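Local coordinates for protein ribose transcriptional regulator (Enterococcus faecium DO, PDB 4RK1) that binds ribose in its LacI-family sugar-binding domain and probably regulates transcription as a DNA-binding repressor, at residues T24-I29 against T40-A45; Y34-V39 against L249-I254; H141-G146 against I217-I222; L195-Y200 against I222-Y227. One frame throughout, in Å; residues are numbered along the deposited sequence.

How the contacts relate
From the N terminus, contact 1 closes first, joining helix 20-33 to strand 39-44 over a short loop. Residues 34-39 lie inside that loop and pack on 249-254, so contact 2 crosses contact 1 and ties the start of the domain to helix 239-255, over 200 residues on. Contacts 3 and 4 are nested within the loop that contact 2 closes. They cross each other and share Ile222: contact 3 ties helix 138-153 to the end of strand 215-218 beside the ribose, and contact 4 ties helix 193-205 to the loop after that strand. Centres lie about 14 Å apart for contacts 1 and 2 and for 3 and 4, but about 33 Å for 2 and 4.

Contact 1: residues T24-I29 against T40-A45; sequences TLMRGI and TILCNA
No ring or other flat group takes part where Met26 and Ile29 of the helix meet Thr40 and Leu42 of the strand; flexible and branched aliphatic groups fill the interface. It belongs to a beta-alpha-beta unit, strand 9-14, helix 20-33 and strand 39-44, in which the helix packs on the sheet it connects. The helix segment runs nearly antiparallel to the strand, at 158°, with axes 9.7 Å apart at closest approach. Met26, here selenomethionine, bends at chi2 and chi3, laying the CG-SE bond along the strand and turning the terminal CE across it. Its SE passes the Thr40 methyl CG2 at 3.5 Å, the two side chains running in opposite directions, and its CE rests 3.8 Å from Leu42 CB. A long unbranched chain suits this place because it can follow the strand surface. Threonine suits its own by offering a methyl: with OG1 beside the backbone N (chi1 -47°), CG2 falls anti to that N and faces the helix. Val12 and Val14 of the neighbouring strand continue this apolar floor, touching Thr40 and Leu42 respectively. One turn along from Met26, beta-branched Ile29 meets Thr40 at about a right angle, its CG2 lying 4.0 Å from Thr40 CG2.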
loop_
_atom_site.group_PDB
_atom_site.type_symbol
_atom_site.label_atom_id
_atom_site.label_comp_id
_atom_site.label_asym_id
_atom_site.label_seq_id
_atom_site.Cartn_x
_atom_site.Cartn_y
_atom_site.Cartn_z
ATOM N N THR B 24 -3.844 3.859 4.221
ATOM C CA THR B 24 -3.933 5.209 4.778
ATOM C C THR B 24 -5.124 5.342 5.729
ATOM O O THR B 24 -5.023 6.027 6.740
ATOM C CB THR B 24 -3.983 6.270 3.671
ATOM O OG1 THR B 24 -2.746 6.241 2.955
ATOM C CG2 THR B 24 -4.184 7.654 4.248
ATOM N N LEU B 25 -6.242 4.689 5.401
ATOM C CA LEU B 25 -7.397 4.638 6.293
ATOM C C LEU B 25 -6.987 4.073 7.639
ATOM O O LEU B 25 -7.286 4.641 8.688
ATOM C CB LEU B 25 -8.493 3.764 5.699
ATOM C CG LEU B 25 -9.757 3.616 6.554
ATOM C CD1 LEU B 25 -10.632 4.850 6.373
ATOM C CD2 LEU B 25 -10.511 2.362 6.152
HETATM N N MSE B 26 -6.290 2.948 7.590
HETATM C CA MSE B 26 -5.762 2.313 8.792
HETATM C C MSE B 26 -4.890 3.210 9.607
HETATM O O MSE B 26 -5.014 3.246 10.829
HETATM C CB MSE B 26 -4.949 1.088 8.413
HETATM C CG MSE B 26 -5.707 -0.130 8.852
HETATM SE SE MSE B 26 -5.363 -0.305 10.771
HETATM C CE MSE B 26 -3.654 -1.239 10.356
ATOM N N ARG B 27 -3.995 3.939 8.956
ATOM C CA ARG B 27 -3.146 4.910 9.667
ATOM C C ARG B 27 -3.969 5.969 10.401
ATOM O O ARG B 27 -3.617 6.368 11.508
ATOM C CB ARG B 27 -2.155 5.594 8.712
ATOM C CG ARG B 27 -0.790 4.919 8.646
ATOM C CD ARG B 27 0.233 5.762 7.889
ATOM N NE ARG B 27 0.448 7.091 8.474
ATOM C CZ ARG B 27 0.035 8.250 7.951
ATOM N NH1 ARG B 27 0.296 9.384 8.592
ATOM N NH2 ARG B 27 -0.632 8.299 6.798
ATOM N N GLY B 28 -5.058 6.436 9.789
ATOM C CA GLY B 28 -5.928 7.412 10.448
ATOM C C GLY B 28 -6.618 6.827 11.673
ATOM O O GLY B 28 -6.728 7.478 12.707
ATOM N N ILE B 29 -7.078 5.587 11.546
ATOM C CA ILE B 29 -7.673 4.855 12.665
ATOM C C ILE B 29 -6.662 4.701 13.807
ATOM O O ILE B 29 -6.954 5.070 14.946
ATOM C CB ILE B 29 -8.179 3.473 12.222
ATOM C CG1 ILE B 29 -9.395 3.631 11.302
ATOM C CG2 ILE B 29 -8.538 2.609 13.424
ATOM C CD1 ILE B 29 -9.729 2.385 10.502
ATOM N N THR B 40 -4.619 -1.728 17.339
ATOM C CA THR B 40 -5.380 -1.842 16.099
ATOM C C THR B 40 -4.868 -3.023 15.297
ATOM O O THR B 40 -3.670 -3.136 15.032
ATOM C CB THR B 40 -5.264 -0.559 15.247
ATOM O OG1 THR B 40 -5.491 0.590 16.074
ATOM C CG2 THR B 40 -6.273 -0.568 14.105
ATOM N N ILE B 41 -5.778 -3.910 14.921
ATOM C CA ILE B 41 -5.441 -5.033 14.058
ATOM C C ILE B 41 -6.256 -4.942 12.789
ATOM O O ILE B 41 -7.387 -4.449 12.802
ATOM C CB ILE B 41 -5.650 -6.410 14.728
ATOM C CG1 ILE B 41 -7.130 -6.702 15.010
ATOM C CG2 ILE B 41 -4.830 -6.505 16.011
ATOM C CD1 ILE B 41 -7.362 -8.062 15.624
ATOM N N LEU B 42 -5.667 -5.396 11.691
ATOM C CA LEU B 42 -6.318 -5.338 10.387
ATOM C C LEU B 42 -6.476 -6.715 9.764
ATOM O O LEU B 42 -5.573 -7.555 9.814
ATOM C CB LEU B 42 -5.538 -4.434 9.443
ATOM C CG LEU B 42 -6.140 -4.404 8.033
ATOM C CD1 LEU B 42 -6.296 -2.984 7.542
ATOM C CD2 LEU B 42 -5.331 -5.243 7.052
ATOM N N CYS B 43 -7.644 -6.917 9.172
ATOM C CA CYS B 43 -7.980 -8.099 8.421
ATOM C C CYS B 43 -8.321 -7.695 7.010
ATOM O O CYS B 43 -9.031 -6.719 6.795
ATOM C CB CYS B 43 -9.214 -8.767 9.005
ATOM S SG CYS B 43 -8.816 -10.036 10.187
ATOM N N ASN B 44 -7.833 -8.482 6.065
ATOM C CA ASN B 44 -8.076 -8.291 4.653
ATOM C C ASN B 44 -9.151 -9.297 4.281
ATOM O O ASN B 44 -8.863 -10.472 4.095
ATOM C CB ASN B 44 -6.772 -8.550 3.884
ATOM C CG ASN B 44 -6.830 -8.083 2.452
ATOM O OD1 ASN B 44 -7.180 -6.938 2.183
ATOM N ND2 ASN B 44 -6.453 -8.953 1.520
ATOM N N ALA B 45 -10.396 -8.840 4.216
ATOM C CA ALA B 45 -11.532 -9.728 4.004
ATOM C C ALA B 45 -12.250 -9.368 2.714
ATOM O O ALA B 45 -12.906 -8.329 2.637
ATOM C CB ALA B 45 -12.487 -9.649 5.186
#

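Contact 2: residues Y34-V39 against L249-I254; sequences YKQNFV and LLLDRI
Leu251 of helix 239-255 sends its two methyls to different partners in 34-39: CD1 to Gln36 and CD2 to Phe38. These partners lie around the Schellman motif that ends helix 20-33, in which Asn37, with positive phi (58°), turns the chain. Asn37 N bonds to Tyr34 O at 3.1 Å while Phe38 N reaches back to Leu33 O. The turn carries Gln36 and Phe38 to the same partner across the contact. Phe38 and Leu251 lie alongside each other, pointing opposite ways, and CE1 of the ring comes within 3.5 Å of Leu251 CD2. The methyl approaches the ring obliquely. One turn further along the helix, Ile254 CD1 makes a looser contact, 4.3 Å from Phe38 CZ, also at a slant. An aromatic residue suits this place because its length lets it reach both aliphatic residues; it also packs on Ile10 and Leu33 and makes a cation-pi contact with Lys8. Leucine suits position 251 because its fork can serve two neighbours, and its side chain also touches Ile32 and Leu33. Gln36 lies at the exposed margin and uses the aliphatic part of its chain: CB sits at the edge of the Phe38 ring, in its plane. A bend at chi2 (-57°) turns the amide aside, while Gln36 CG packs 3.5 Å from Leu251 CD1.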
loop_
_atom_site.group_PDB
_atom_site.type_symbol
_atom_site.label_atom_id
_atom_site.label_comp_id
_atom_site.label_asym_id
_atom_site.label_seq_id
_atom_site.Cartn_x
_atom_site.Cartn_y
_atom_site.Cartn_z
ATOM N N TYR B 34 -4.374 4.662 19.098
ATOM C CA TYR B 34 -3.079 4.634 19.803
ATOM C C TYR B 34 -3.093 5.517 21.049
ATOM O O TYR B 34 -2.569 5.135 22.089
ATOM C CB TYR B 34 -1.946 5.079 18.863
ATOM C CG TYR B 34 -0.592 5.263 19.516
ATOM C CD1 TYR B 34 0.225 4.170 19.796
ATOM C CD2 TYR B 34 -0.115 6.536 19.837
ATOM C CE1 TYR B 34 1.469 4.336 20.387
ATOM C CE2 TYR B 34 1.127 6.711 20.428
ATOM C CZ TYR B 34 1.914 5.608 20.700
ATOM O OH TYR B 34 3.148 5.774 21.286
ATOM N N LYS B 35 -3.716 6.684 20.942
ATOM C CA LYS B 35 -3.776 7.640 22.048
ATOM C C LYS B 35 -4.619 7.159 23.232
ATOM O O LYS B 35 -4.469 7.677 24.333
ATOM C CB LYS B 35 -4.289 8.999 21.555
ATOM C CG LYS B 35 -3.290 9.750 20.683
ATOM C CD LYS B 35 -3.777 11.149 20.334
ATOM C CE LYS B 35 -4.804 11.126 19.213
ATOM N NZ LYS B 35 -5.627 12.367 19.179
ATOM N N GLN B 36 -5.504 6.188 23.011
ATOM C CA GLN B 36 -6.282 5.584 24.100
ATOM C C GLN B 36 -5.792 4.181 24.449
ATOM O O GLN B 36 -6.527 3.386 25.034
ATOM C CB GLN B 36 -7.765 5.541 23.721
ATOM C CG GLN B 36 -8.328 6.882 23.268
ATOM C CD GLN B 36 -8.163 7.977 24.306
ATOM O OE1 GLN B 36 -8.375 7.755 25.497
ATOM N NE2 GLN B 36 -7.783 9.168 23.856
ATOM N N ASN B 37 -4.551 3.880 24.076
ATOM C CA ASN B 37 -3.916 2.593 24.363
ATOM C C ASN B 37 -4.672 1.390 23.800
ATOM O O ASN B 37 -4.636 0.305 24.371
ATOM C CB ASN B 37 -3.689 2.432 25.874
ATOM C CG ASN B 37 -2.780 3.504 26.441
ATOM O OD1 ASN B 37 -1.644 3.669 25.993
ATOM N ND2 ASN B 37 -3.274 4.242 27.431
ATOM N N PHE B 38 -5.356 1.584 22.678
ATOM C CA PHE B 38 -5.936 0.460 21.956
ATOM C C PHE B 38 -4.927 -0.070 20.951
ATOM O O PHE B 38 -4.158 0.690 20.372
ATOM C CB PHE B 38 -7.226 0.871 21.244
ATOM C CG PHE B 38 -8.429 0.906 22.140
ATOM C CD1 PHE B 38 -8.733 2.044 22.868
ATOM C CD2 PHE B 38 -9.266 -0.199 22.246
ATOM C CE1 PHE B 38 -9.843 2.084 23.695
ATOM C CE2 PHE B 38 -10.376 -0.167 23.072
ATOM C CZ PHE B 38 -10.667 0.981 23.794
ATOM N N VAL B 39 -4.937 -1.384 20.764
ATOM C CA VAL B 39 -4.185 -2.039 19.709
ATOM C C VAL B 39 -5.106 -2.150 18.500
ATOM O O VAL B 39 -6.240 -2.603 18.627
ATOM C CB VAL B 39 -3.732 -3.455 20.158
ATOM C CG1 VAL B 39 -3.078 -4.224 19.016
ATOM C CG2 VAL B 39 -2.782 -3.349 21.346
ATOM N N LEU B 249 -15.633 7.875 16.490
ATOM C CA LEU B 249 -16.991 7.379 16.672
ATOM C C LEU B 249 -17.010 6.105 17.513
ATOM O O LEU B 249 -17.864 5.951 18.391
ATOM C CB LEU B 249 -17.655 7.090 15.336
ATOM C CG LEU B 249 -18.190 8.282 14.557
ATOM C CD1 LEU B 249 -18.587 7.824 13.170
ATOM C CD2 LEU B 249 -19.378 8.918 15.265
ATOM N N LEU B 250 -16.078 5.188 17.246
ATOM C CA LEU B 250 -16.038 3.923 17.989
ATOM C C LEU B 250 -15.692 4.144 19.456
ATOM O O LEU B 250 -16.338 3.568 20.321
ATOM C CB LEU B 250 -15.078 2.915 17.364
ATOM C CG LEU B 250 -15.088 1.495 17.940
ATOM C CD1 LEU B 250 -16.486 0.902 18.008
ATOM C CD2 LEU B 250 -14.196 0.598 17.101
ATOM N N LEU B 251 -14.686 4.971 19.733
ATOM C CA LEU B 251 -14.298 5.271 21.119
ATOM C C LEU B 251 -15.436 5.926 21.887
ATOM O O LEU B 251 -15.628 5.643 23.061
ATOM C CB LEU B 251 -13.086 6.202 21.173
ATOM C CG LEU B 251 -11.737 5.665 20.688
ATOM C CD1 LEU B 251 -10.712 6.786 20.732
ATOM C CD2 LEU B 251 -11.281 4.476 21.514
ATOM N N ASP B 252 -16.175 6.812 21.223
ATOM C CA ASP B 252 -17.323 7.473 21.839
ATOM C C ASP B 252 -18.441 6.494 22.145
ATOM O O ASP B 252 -19.084 6.581 23.195
ATOM C CB ASP B 252 -17.831 8.618 20.963
ATOM C CG ASP B 252 -16.869 9.794 20.940
ATOM O OD1 ASP B 252 -15.960 9.847 21.793
ATOM O OD2 ASP B 252 -17.018 10.658 20.063
ATOM N N ARG B 253 -18.656 5.557 21.234
ATOM C CA ARG B 253 -19.633 4.492 21.439
ATOM C C ARG B 253 -19.252 3.590 22.599
ATOM O O ARG B 253 -20.120 3.139 23.345
ATOM C CB ARG B 253 -19.790 3.664 20.167
ATOM C CG ARG B 253 -20.799 2.532 20.250
ATOM C CD ARG B 253 -22.199 3.018 20.561
ATOM N NE ARG B 253 -22.657 4.043 19.619
ATOM C CZ ARG B 253 -23.762 4.761 19.784
ATOM N NH1 ARG B 253 -24.094 5.671 18.877
ATOM N NH2 ARG B 253 -24.544 4.569 20.853
ATOM N N ILE B 254 -17.960 3.313 22.746
ATOM C CA ILE B 254 -17.490 2.488 23.852
ATOM C C ILE B 254 -17.654 3.269 25.157
ATOM O O ILE B 254 -18.147 2.730 26.139
ATOM C CB ILE B 254 -16.030 2.014 23.649
ATOM C CG1 ILE B 254 -15.950 1.034 22.467
ATOM C CG2 ILE B 254 -15.495 1.338 24.912
ATOM C CD1 ILE B 254 -14.542 0.800 21.956
#

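Contact 3: residues H141-G146 against I217-I222; sequences HARIEG and IGYDNI. With RIB (alpha-D-ribofuranose), chain K.
The ribose hydroxyl O3 is held from two segments, by Arg143 of 141-146 and Asp220 of 217-222. Arg143 NH1 donates to RIB O3 at 2.9 Å, and the second terminal nitrogen, NH2, reaches the same RIB O3 at 2.8 Å with an N-H...O angle of 145°. RIB O3 in turn donates to Asp220 OD1 at 2.6 Å, where a carboxylate suits as an acceptor. NH2 also makes a weak bond to RIB O2, which lies at the edge of the guanidinium, near its plane. The sugar thus meets the rim of the group, while one face is taken by Tyr219: the two planes are stacked, 7° apart, with centres 4.0 Å apart. Arginine suits this place because its chain, extended from CG to NE, reaches from the helix across the ring, and CD sits over the ring centre, 3.6 Å from the centroid of Tyr219, as a CH-pi contact. Tyrosine suits its own by offering a broad flat face to the cation and CD. This is the cleft of a LacI-family sugar-binding domain, in which Asp94, Gln95, Asn139, Asn192 and Gln237 also bond to the ribose. A salt bridge from NE to Asp109 helps fix the guanidinium in place. Asp220 OD1 lies 4.2 Å from Arg143 NH1 but well out of the guanidinium plane, so any attraction is probably one of charge alone, with no N-H aimed at it. The same OD1 sits at the edge of the Tyr219 ring, in its plane.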
loop_
_atom_site.group_PDB
_atom_site.type_symbol
_atom_site.label_atom_id
_atom_site.label_comp_id
_atom_site.label_asym_id
_atom_site.label_seq_id
_atom_site.Cartn_x
_atom_site.Cartn_y
_atom_site.Cartn_z
ATOM N N HIS B 141 -20.838 2.598 -7.053
ATOM C CA HIS B 141 -22.025 2.786 -7.882
ATOM C C HIS B 141 -22.541 4.224 -7.767
ATOM O O HIS B 141 -22.918 4.830 -8.757
ATOM C CB HIS B 141 -23.107 1.797 -7.464
ATOM C CG HIS B 141 -24.416 2.004 -8.152
ATOM N ND1 HIS B 141 -24.595 1.766 -9.498
ATOM C CD2 HIS B 141 -25.616 2.419 -7.678
ATOM C CE1 HIS B 141 -25.848 2.030 -9.825
ATOM N NE2 HIS B 141 -26.488 2.428 -8.739
ATOM N N ALA B 142 -22.540 4.773 -6.555
ATOM C CA ALA B 142 -23.002 6.134 -6.348
ATOM C C ALA B 142 -22.127 7.149 -7.087
ATOM O O ALA B 142 -22.641 8.160 -7.569
ATOM C CB ALA B 142 -23.078 6.459 -4.867
ATOM N N ARG B 143 -20.821 6.887 -7.194
ATOM C CA ARG B 143 -19.938 7.752 -7.989
ATOM C C ARG B 143 -20.380 7.746 -9.447
ATOM O O ARG B 143 -20.418 8.788 -10.111
ATOM C CB ARG B 143 -18.474 7.307 -7.919
ATOM C CG ARG B 143 -17.907 7.250 -6.519
ATOM C CD ARG B 143 -16.508 6.652 -6.472
ATOM N NE ARG B 143 -16.157 6.318 -5.095
ATOM C CZ ARG B 143 -15.054 5.680 -4.723
ATOM N NH1 ARG B 143 -14.155 5.289 -5.625
ATOM N NH2 ARG B 143 -14.860 5.427 -3.430
ATOM N N ILE B 144 -20.691 6.561 -9.950
ATOM C CA ILE B 144 -21.098 6.408 -11.343
ATOM C C ILE B 144 -22.415 7.158 -11.592
ATOM O O ILE B 144 -22.561 7.853 -12.602
ATOM C CB ILE B 144 -21.189 4.911 -11.738
ATOM C CG1 ILE B 144 -19.791 4.280 -11.724
ATOM C CG2 ILE B 144 -21.842 4.741 -13.104
ATOM C CD1 ILE B 144 -19.789 2.761 -11.833
ATOM N N GLU B 145 -23.337 7.058 -10.641
ATOM C CA GLU B 145 -24.609 7.765 -10.735
ATOM C C GLU B 145 -24.405 9.280 -10.752
ATOM O O GLU B 145 -25.042 9.983 -11.533
ATOM C CB GLU B 145 -25.542 7.360 -9.590
ATOM C CG GLU B 145 -26.014 5.911 -9.649
ATOM C CD GLU B 145 -26.795 5.609 -10.910
ATOM O OE1 GLU B 145 -27.761 6.349 -11.188
ATOM O OE2 GLU B 145 -26.435 4.644 -11.624
ATOM N N GLY B 146 -23.507 9.779 -9.913
ATOM C CA GLY B 146 -23.212 11.209 -9.903
ATOM C C GLY B 146 -22.599 11.655 -11.214
ATOM O O GLY B 146 -22.892 12.747 -11.723
ATOM N N ILE B 217 -9.202 11.418 -15.299
ATOM C CA ILE B 217 -9.456 11.775 -13.903
ATOM C C ILE B 217 -9.688 10.507 -13.077
ATOM O O ILE B 217 -10.406 9.600 -13.493
ATOM C CB ILE B 217 -10.607 12.799 -13.753
ATOM C CG1 ILE B 217 -10.854 13.120 -12.270
ATOM C CG2 ILE B 217 -11.902 12.287 -14.374
ATOM C CD1 ILE B 217 -11.730 14.318 -12.050
ATOM N N GLY B 218 -9.035 10.443 -11.915
ATOM C CA GLY B 218 -9.131 9.307 -11.013
ATOM C C GLY B 218 -10.019 9.583 -9.809
ATOM O O GLY B 218 -10.879 10.463 -9.836
ATOM N N TYR B 219 -9.819 8.806 -8.754
ATOM C CA TYR B 219 -10.622 8.945 -7.535
ATOM C C TYR B 219 -9.856 8.407 -6.338
ATOM O O TYR B 219 -9.365 7.264 -6.376
ATOM C CB TYR B 219 -11.965 8.195 -7.667
ATOM C CG TYR B 219 -13.088 8.783 -6.835
ATOM C CD1 TYR B 219 -13.167 8.556 -5.458
ATOM C CD2 TYR B 219 -14.073 9.582 -7.429
ATOM C CE1 TYR B 219 -14.200 9.097 -4.699
ATOM C CE2 TYR B 219 -15.102 10.130 -6.685
ATOM C CZ TYR B 219 -15.172 9.891 -5.325
ATOM O OH TYR B 219 -16.205 10.469 -4.608
ATOM N N ASP B 220 -9.768 9.260 -5.308
ATOM C CA ASP B 220 -9.253 8.988 -3.942
ATOM C C ASP B 220 -8.279 10.079 -3.494
ATOM O O ASP B 220 -8.361 10.547 -2.372
ATOM C CB ASP B 220 -8.541 7.636 -3.777
ATOM C CG ASP B 220 -9.488 6.462 -3.762
ATOM O OD1 ASP B 220 -10.728 6.659 -3.644
ATOM O OD2 ASP B 220 -8.971 5.332 -3.883
ATOM N N ASN B 221 -7.365 10.454 -4.386
ATOM C CA ASN B 221 -6.197 11.255 -4.055
ATOM C C ASN B 221 -5.238 10.538 -3.103
ATOM O O ASN B 221 -4.795 11.103 -2.113
ATOM C CB ASN B 221 -6.598 12.627 -3.485
ATOM C CG ASN B 221 -5.431 13.596 -3.430
ATOM O OD1 ASN B 221 -4.626 13.671 -4.360
ATOM N ND2 ASN B 221 -5.323 14.328 -2.332
ATOM N N ILE B 222 -4.908 9.289 -3.405
ATOM C CA ILE B 222 -3.827 8.618 -2.672
ATOM C C ILE B 222 -2.518 9.350 -2.981
ATOM O O ILE B 222 -2.419 10.048 -3.995
ATOM C CB ILE B 222 -3.761 7.095 -2.966
ATOM C CG1 ILE B 222 -3.539 6.801 -4.463
ATOM C CG2 ILE B 222 -5.037 6.416 -2.483
ATOM C CD1 ILE B 222 -3.194 5.353 -4.758
HETATM O O5 RIB K . -9.538 3.002 -3.955
HETATM C C5 RIB K . -10.269 1.896 -3.408
HETATM C C4 RIB K . -11.689 2.241 -3.488
HETATM O O4 RIB K . -12.502 1.198 -2.924
HETATM C C3 RIB K . -11.711 3.537 -2.691
HETATM O O3 RIB K . -12.179 4.523 -3.592
HETATM C C2 RIB K . -12.598 3.211 -1.508
HETATM O O2 RIB K . -13.599 4.190 -1.285
HETATM C C1 RIB K . -13.086 1.765 -1.737
HETATM O O1 RIB K . -14.496 1.652 -1.733
#

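Contact 4: residues L195-Y200 against I222-Y227; sequences LAFGLY and IDMCEY
Phe197 of helix 193-205 pushes its ring against Ile222, Met224 and Cys225, its outer atoms CE2 and CZ doing the touching. Ile222 CD1 lies 3.6 Å from Phe197 CE2, and Met224 CB stands 3.6 Å from Phe197 CZ. Both residues come at the ring obliquely. Cys225 adds its backbone N, 3.9 Å from Phe197 CZ, and more loosely its SG. A phenylalanine suits this place because it is long and flat enough to bring CE2 and CZ to the turn. Ile222 takes the less common rotamer with CG1 between the backbone N and the carbonyl carbon (chi1 59°), which brings CD1 to the ring. Met224, a selenomethionine, offers only its first two side-chain carbons to Phe197; its end leads away, and across the dimer Met224 touches Ile228 of the second subunit. Next out is the backbone of the short 3-10 segment 223-226, begun by Cys225 N bonding to Ile222 O at 3.1 Å. Asp193 accepts the N-H of Ile222 and so ties residue 222 to the N-terminal end of helix 193-205, while Tyr200 OH is bonded to Pro230 O. Phe197 also packs on Met224 of the second subunit. The helix is the crossover of a beta-alpha-beta unit (strands 187-190 and 215-218) and packs on the loop that follows the second strand; the loops after the two strands carry Asn192 and Asp220 to the ribose pocket.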
loop_
_atom_site.group_PDB
_atom_site.type_symbol
_atom_site.label_atom_id
_atom_site.label_comp_id
_atom_site.label_asym_id
_atom_site.label_seq_id
_atom_site.Cartn_x
_atom_site.Cartn_y
_atom_site.Cartn_z
ATOM N N LEU B 195 -6.687 2.194 -10.695
ATOM C CA LEU B 195 -7.135 2.017 -12.075
ATOM C C LEU B 195 -6.483 3.034 -13.001
ATOM O O LEU B 195 -6.025 2.682 -14.084
ATOM C CB LEU B 195 -8.654 2.131 -12.169
ATOM C CG LEU B 195 -9.448 0.923 -11.664
ATOM C CD1 LEU B 195 -10.915 1.296 -11.552
ATOM C CD2 LEU B 195 -9.290 -0.286 -12.586
ATOM N N ALA B 196 -6.431 4.299 -12.586
ATOM C CA ALA B 196 -5.804 5.306 -13.427
ATOM C C ALA B 196 -4.324 4.996 -13.672
ATOM O O ALA B 196 -3.833 5.194 -14.793
ATOM C CB ALA B 196 -5.978 6.708 -12.838
ATOM N N PHE B 197 -3.610 4.536 -12.640
ATOM C CA PHE B 197 -2.181 4.223 -12.793
ATOM C C PHE B 197 -1.989 3.105 -13.833
ATOM O O PHE B 197 -1.064 3.146 -14.636
ATOM C CB PHE B 197 -1.541 3.783 -11.485
ATOM C CG PHE B 197 -1.638 4.788 -10.360
ATOM C CD1 PHE B 197 -1.874 6.132 -10.600
ATOM C CD2 PHE B 197 -1.485 4.363 -9.044
ATOM C CE1 PHE B 197 -1.958 7.029 -9.556
ATOM C CE2 PHE B 197 -1.566 5.258 -7.998
ATOM C CZ PHE B 197 -1.803 6.593 -8.251
ATOM N N GLY B 198 -2.870 2.113 -13.796
ATOM C CA GLY B 198 -2.917 1.070 -14.823
ATOM C C GLY B 198 -3.027 1.612 -16.227
ATOM O O GLY B 198 -2.309 1.167 -17.128
ATOM N N LEU B 199 -3.908 2.592 -16.408
ATOM C CA LEU B 199 -4.072 3.260 -17.691
ATOM C C LEU B 199 -2.831 4.015 -18.111
ATOM O O LEU B 199 -2.454 3.980 -19.280
ATOM C CB LEU B 199 -5.256 4.223 -17.667
ATOM C CG LEU B 199 -6.643 3.594 -17.735
ATOM C CD1 LEU B 199 -7.687 4.676 -17.503
ATOM C CD2 LEU B 199 -6.863 2.908 -19.074
ATOM N N TYR B 200 -2.197 4.711 -17.174
ATOM C CA TYR B 200 -0.955 5.390 -17.500
ATOM C C TYR B 200 0.028 4.409 -18.122
ATOM O O TYR B 200 0.640 4.704 -19.141
ATOM C CB TYR B 200 -0.301 5.998 -16.266
ATOM C CG TYR B 200 -0.709 7.406 -15.884
ATOM C CD1 TYR B 200 -2.041 7.773 -15.753
ATOM C CD2 TYR B 200 0.262 8.354 -15.570
ATOM C CE1 TYR B 200 -2.398 9.055 -15.359
ATOM C CE2 TYR B 200 -0.081 9.626 -15.167
ATOM C CZ TYR B 200 -1.410 9.974 -15.050
ATOM O OH TYR B 200 -1.739 11.247 -14.650
ATOM N N ILE B 222 -4.908 9.289 -3.405
ATOM C CA ILE B 222 -3.827 8.618 -2.672
ATOM C C ILE B 222 -2.518 9.350 -2.981
ATOM O O ILE B 222 -2.419 10.048 -3.995
ATOM C CB ILE B 222 -3.761 7.095 -2.966
ATOM C CG1 ILE B 222 -3.539 6.801 -4.463
ATOM C CG2 ILE B 222 -5.037 6.416 -2.483
ATOM C CD1 ILE B 222 -3.194 5.353 -4.758
ATOM N N ASP B 223 -1.541 9.243 -2.081
ATOM C CA ASP B 223 -0.275 10.000 -2.197
ATOM C C ASP B 223 0.413 9.867 -3.559
ATOM O O ASP B 223 0.949 10.848 -4.085
ATOM C CB ASP B 223 0.725 9.564 -1.100
ATOM C CG ASP B 223 0.383 10.114 0.271
ATOM O OD1 ASP B 223 -0.552 10.930 0.382
ATOM O OD2 ASP B 223 1.055 9.725 1.248
HETATM N N MSE B 224 0.383 8.664 -4.130
HETATM C CA MSE B 224 1.060 8.385 -5.415
HETATM C C MSE B 224 0.658 9.298 -6.553
HETATM O O MSE B 224 1.446 9.493 -7.501
HETATM C CB MSE B 224 0.862 6.907 -5.777
HETATM C CG MSE B 224 1.781 6.402 -6.887
HETATM SE SE MSE B 224 3.649 6.268 -6.253
HETATM C CE MSE B 224 4.621 6.421 -7.964
ATOM N N CYS B 225 -0.540 9.883 -6.479
ATOM C CA CYS B 225 -1.004 10.852 -7.503
ATOM C C CYS B 225 -0.007 11.978 -7.778
ATOM O O CYS B 225 0.078 12.489 -8.890
ATOM C CB CYS B 225 -2.323 11.486 -7.075
ATOM S SG CYS B 225 -3.758 10.404 -7.141
ATOM N N GLU B 226 0.746 12.358 -6.754
ATOM C CA GLU B 226 1.712 13.445 -6.873
ATOM C C GLU B 226 3.108 12.998 -7.311
ATOM O O GLU B 226 3.986 13.832 -7.511
ATOM C CB GLU B 226 1.787 14.211 -5.541
ATOM C CG GLU B 226 0.470 14.896 -5.203
ATOM C CD GLU B 226 0.602 16.020 -4.198
ATOM O OE1 GLU B 226 1.270 15.829 -3.163
ATOM O OE2 GLU B 226 0.027 17.096 -4.446
ATOM N N TYR B 227 3.315 11.690 -7.444
ATOM C CA TYR B 227 4.614 11.146 -7.781
ATOM C C TYR B 227 4.687 10.626 -9.207
ATOM O O TYR B 227 5.766 10.356 -9.697
ATOM C CB TYR B 227 5.016 10.055 -6.773
ATOM C CG TYR B 227 5.247 10.621 -5.393
ATOM C CD1 TYR B 227 4.182 10.905 -4.553
ATOM C CD2 TYR B 227 6.534 10.909 -4.937
ATOM C CE1 TYR B 227 4.377 11.453 -3.295
ATOM C CE2 TYR B 227 6.734 11.460 -3.686
ATOM C CZ TYR B 227 5.661 11.725 -2.868
ATOM O OH TYR B 227 5.884 12.274 -1.618
#